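Local coordinates for split-Soret cytochrome c (Desulfovibrio desulfuricans, PDB 1H21), which carries two heme c groups and one probable [2Fe-2S] cluster per subunit of a heme-sharing homodimer and may take part in sulfate reduction, at residues N110-W115 and A179-E184. Numbering follows the deposited sequence.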
ATOM      1  N   ASN A 110      -5.568  -3.635 -12.564  1.00 28.63           N
ATOM      2  CA  ASN A 110      -4.871  -2.988 -13.665  1.00 30.48           C
ATOM      3  C   ASN A 110      -5.729  -1.871 -14.235  1.00 32.90           C
ATOM      4  O   ASN A 110      -5.225  -0.791 -14.552  1.00 33.93           O
ATOM      5  CB  ASN A 110      -4.529  -3.981 -14.777  1.00 32.19           C
ATOM      6  CG  ASN A 110      -3.309  -4.825 -14.454  1.00 34.93           C
ATOM      7  OD1 ASN A 110      -2.591  -4.567 -13.488  1.00 35.18           O
ATOM      8  ND2 ASN A 110      -3.060  -5.837 -15.273  1.00 33.15           N
ATOM      9  N   GLU A 111      -7.027  -2.133 -14.362  1.00 32.64           N
ATOM     10  CA  GLU A 111      -7.943  -1.131 -14.888  1.00 34.61           C
ATOM     11  C   GLU A 111      -8.103   0.019 -13.893  1.00 34.48           C
ATOM     12  O   GLU A 111      -8.026   1.196 -14.263  1.00 36.80           O
ATOM     13  CB  GLU A 111      -9.313  -1.752 -15.214  1.00 38.56           C
ATOM     14  CG  GLU A 111     -10.436  -0.727 -15.254  1.00 43.75           C
ATOM     15  CD  GLU A 111     -11.486  -1.004 -16.294  1.00 48.29           C
ATOM     16  OE1 GLU A 111     -11.312  -1.932 -17.110  1.00 51.35           O
ATOM     17  OE2 GLU A 111     -12.494  -0.258 -16.298  1.00 56.02           O
ATOM     18  N   LEU A 112      -8.332  -0.322 -12.631  1.00 32.04           N
ATOM     19  CA  LEU A 112      -8.484   0.682 -11.591  1.00 29.73           C
ATOM     20  C   LEU A 112      -7.244   1.583 -11.509  1.00 28.54           C
ATOM     21  O   LEU A 112      -7.370   2.807 -11.553  1.00 28.89           O
ATOM     22  CB  LEU A 112      -8.742  -0.011 -10.254  1.00 27.71           C
ATOM     23  CG  LEU A 112      -8.927   0.897  -9.055  1.00 23.67           C
ATOM     24  CD1 LEU A 112     -10.081   1.867  -9.319  1.00 24.39           C
ATOM     25  CD2 LEU A 112      -9.168   0.020  -7.825  1.00 23.34           C
ATOM     26  N   PHE A 113      -6.057   0.974 -11.461  1.00 27.34           N
ATOM     27  CA  PHE A 113      -4.791   1.709 -11.375  1.00 27.32           C
ATOM     28  C   PHE A 113      -4.393   2.503 -12.640  1.00 29.01           C
ATOM     29  O   PHE A 113      -3.985   3.657 -12.526  1.00 29.51           O
ATOM     30  CB  PHE A 113      -3.654   0.777 -10.932  1.00 25.72           C
ATOM     31  CG  PHE A 113      -3.700   0.395  -9.468  1.00 25.93           C
ATOM     32  CD1 PHE A 113      -4.858   0.585  -8.708  1.00 26.13           C
ATOM     33  CD2 PHE A 113      -2.593  -0.166  -8.854  1.00 26.16           C
ATOM     34  CE1 PHE A 113      -4.909   0.224  -7.364  1.00 22.53           C
ATOM     35  CE2 PHE A 113      -2.634  -0.532  -7.508  1.00 25.12           C
ATOM     36  CZ  PHE A 113      -3.798  -0.337  -6.766  1.00 25.65           C
ATOM     37  N   ARG A 114      -4.498   1.902 -13.831  1.00 31.09           N
ATOM     38  CA  ARG A 114      -4.166   2.596 -15.091  1.00 28.06           C
ATOM     39  C   ARG A 114      -5.129   3.767 -15.307  1.00 32.95           C
ATOM     40  O   ARG A 114      -4.740   4.841 -15.778  1.00 36.01           O
ATOM     41  CB  ARG A 114      -4.247   1.633 -16.268  1.00 22.60           C
ATOM     42  CG  ARG A 114      -3.144   0.612 -16.275  1.00 25.64           C
ATOM     43  CD  ARG A 114      -3.310  -0.442 -17.338  1.00 28.45           C
ATOM     44  NE  ARG A 114      -2.329  -1.512 -17.155  1.00 37.93           N
ATOM     45  CZ  ARG A 114      -2.384  -2.719 -17.721  1.00 41.99           C
ATOM     46  NH1 ARG A 114      -3.383  -3.056 -18.534  1.00 41.60           N
ATOM     47  NH2 ARG A 114      -1.409  -3.587 -17.485  1.00 46.40           N
ATOM     48  N   TRP A 115      -6.380   3.571 -14.905  1.00 32.55           N
ATOM     49  CA  TRP A 115      -7.390   4.597 -15.040  1.00 33.09           C
ATOM     50  C   TRP A 115      -6.969   5.790 -14.205  1.00 36.10           C
ATOM     51  O   TRP A 115      -6.976   6.931 -14.689  1.00 39.89           O
ATOM     52  CB  TRP A 115      -8.744   4.052 -14.571  1.00 34.17           C
ATOM     53  CG  TRP A 115      -9.771   5.112 -14.255  1.00 36.45           C
ATOM     54  CD1 TRP A 115     -10.561   5.791 -15.144  1.00 34.51           C
ATOM     55  CD2 TRP A 115     -10.088   5.635 -12.955  1.00 35.07           C
ATOM     56  NE1 TRP A 115     -11.347   6.707 -14.473  1.00 35.45           N
ATOM     57  CE2 TRP A 115     -11.073   6.631 -13.130  1.00 32.88           C
ATOM     58  CE3 TRP A 115      -9.628   5.357 -11.663  1.00 34.09           C
ATOM     59  CZ2 TRP A 115     -11.605   7.350 -12.064  1.00 31.62           C
ATOM     60  CZ3 TRP A 115     -10.155   6.073 -10.605  1.00 34.26           C
ATOM     61  CH2 TRP A 115     -11.136   7.060 -10.811  1.00 35.71           C
ATOM     62  N   ALA A 179     -13.823   5.119  -5.498  1.00 32.47           N
ATOM     63  CA  ALA A 179     -14.903   4.270  -5.004  1.00 31.55           C
ATOM     64  C   ALA A 179     -15.862   4.015  -6.172  1.00 36.19           C
ATOM     65  O   ALA A 179     -16.227   2.868  -6.453  1.00 38.80           O
ATOM     66  CB  ALA A 179     -15.638   4.975  -3.878  1.00 25.26           C
ATOM     67  N   PHE A 180     -16.210   5.085  -6.887  1.00 35.54           N
ATOM     68  CA  PHE A 180     -17.106   5.019  -8.032  1.00 32.63           C
ATOM     69  C   PHE A 180     -16.552   4.081  -9.092  1.00 34.01           C
ATOM     70  O   PHE A 180     -17.230   3.153  -9.544  1.00 40.88           O
ATOM     71  CB  PHE A 180     -17.276   6.422  -8.610  1.00 39.32           C
ATOM     72  CG  PHE A 180     -18.240   6.497  -9.757  1.00 40.53           C
ATOM     73  CD1 PHE A 180     -19.577   6.818  -9.539  1.00 41.11           C
ATOM     74  CD2 PHE A 180     -17.820   6.227 -11.057  1.00 40.94           C
ATOM     75  CE1 PHE A 180     -20.489   6.857 -10.614  1.00 40.70           C
ATOM     76  CE2 PHE A 180     -18.722   6.263 -12.129  1.00 41.62           C
ATOM     77  CZ  PHE A 180     -20.058   6.577 -11.911  1.00 36.45           C
ATOM     78  N   LYS A 181     -15.302   4.302  -9.477  1.00 34.91           N
ATOM     79  CA  LYS A 181     -14.663   3.471 -10.495  1.00 32.71           C
ATOM     80  C   LYS A 181     -14.547   2.003 -10.077  1.00 32.51           C
ATOM     81  O   LYS A 181     -14.801   1.093 -10.868  1.00 30.40           O
ATOM     82  CB  LYS A 181     -13.277   4.022 -10.825  1.00 31.75           C
ATOM     83  CG  LYS A 181     -12.542   3.211 -11.872  1.00 31.93           C
ATOM     84  CD  LYS A 181     -13.365   3.128 -13.142  1.00 32.26           C
ATOM     85  CE  LYS A 181     -12.651   2.350 -14.233  1.00 32.76           C
ATOM     86  NZ  LYS A 181     -13.445   2.353 -15.488  1.00 38.01           N
ATOM     87  N   ALA A 182     -14.128   1.773  -8.838  1.00 34.91           N
ATOM     88  CA  ALA A 182     -13.970   0.412  -8.327  1.00 35.67           C
ATOM     89  C   ALA A 182     -15.316  -0.293  -8.363  1.00 34.09           C
ATOM     90  O   ALA A 182     -15.394  -1.486  -8.699  1.00 31.55           O
ATOM     91  CB  ALA A 182     -13.408   0.425  -6.880  1.00 33.10           C
ATOM     92  N   ALA A 183     -16.363   0.454  -8.000  1.00 32.92           N
ATOM     93  CA  ALA A 183     -17.721  -0.073  -7.987  1.00 33.26           C
ATOM     94  C   ALA A 183     -18.067  -0.544  -9.398  1.00 34.19           C
ATOM     95  O   ALA A 183     -18.453  -1.697  -9.585  1.00 35.06           O
ATOM     96  CB  ALA A 183     -18.710   0.988  -7.508  1.00 31.26           C
ATOM     97  N   GLU A 184     -17.828   0.299 -10.401  1.00 32.73           N
ATOM     98  CA  GLU A 184     -18.122  -0.093 -11.776  1.00 33.23           C
ATOM     99  C   GLU A 184     -17.374  -1.346 -12.190  1.00 33.74           C
ATOM    100  O   GLU A 184     -17.918  -2.213 -12.866  1.00 39.69           O
ATOM    101  CB  GLU A 184     -17.784   1.023 -12.737  1.00 35.95           C
ATOM    102  CG  GLU A 184     -18.594   2.280 -12.522  1.00 39.69           C
ATOM    103  CD  GLU A 184     -18.466   3.234 -13.688  1.00 45.80           C
ATOM    104  OE1 GLU A 184     -17.412   3.216 -14.371  1.00 50.65           O
ATOM    105  OE2 GLU A 184     -19.427   3.988 -13.944  1.00 51.46           O
TER
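Segments 110-115 and 179-184 run roughly antiparallel, with 149° between their N-to-C directions and axes 10.0 Å apart at closest approach; Leu112 and Ala182 face each other in backbone register. Lys181 carries the largest share of the contact, passing between Trp115 and Glu111. Its CB lies against the outer part of the indole, by CH2 and CZ3. Lys181 CG sits 3.7 Å from the centroid of the Trp115 six-membered ring, a CH-pi contact over the face. The chain bends at chi2 (57°), which turns CD; from there it is extended, and Lys181 NZ lies over the indole face, 4.9 Å from the centroid of the Trp115 five-membered ring in a cation-pi contact. Lys181 NZ also donates to Glu111 OE2 at 2.9 Å, a salt bridge that uses the anti lone pair of the oxygen; the two side chains cross at about a right angle. The other oxygen, OE1, accepts from the backbone N of Thr199, so both ends of the carboxylate are held. This is antiparallel helix-helix packing, joining helix 102-118 to helix 165-192; the Trp115 side chain is about 10 Å from that of Cys86, an inferred [2Fe-2S] ligand. Leu112 supplies an apolar patch: CD1 lies 3.8 Å from Lys181 CG, and CD2 4.4 Å from Ala182 CB. Ala92 of helix 87-99 packs against both Leu112 and Ala182.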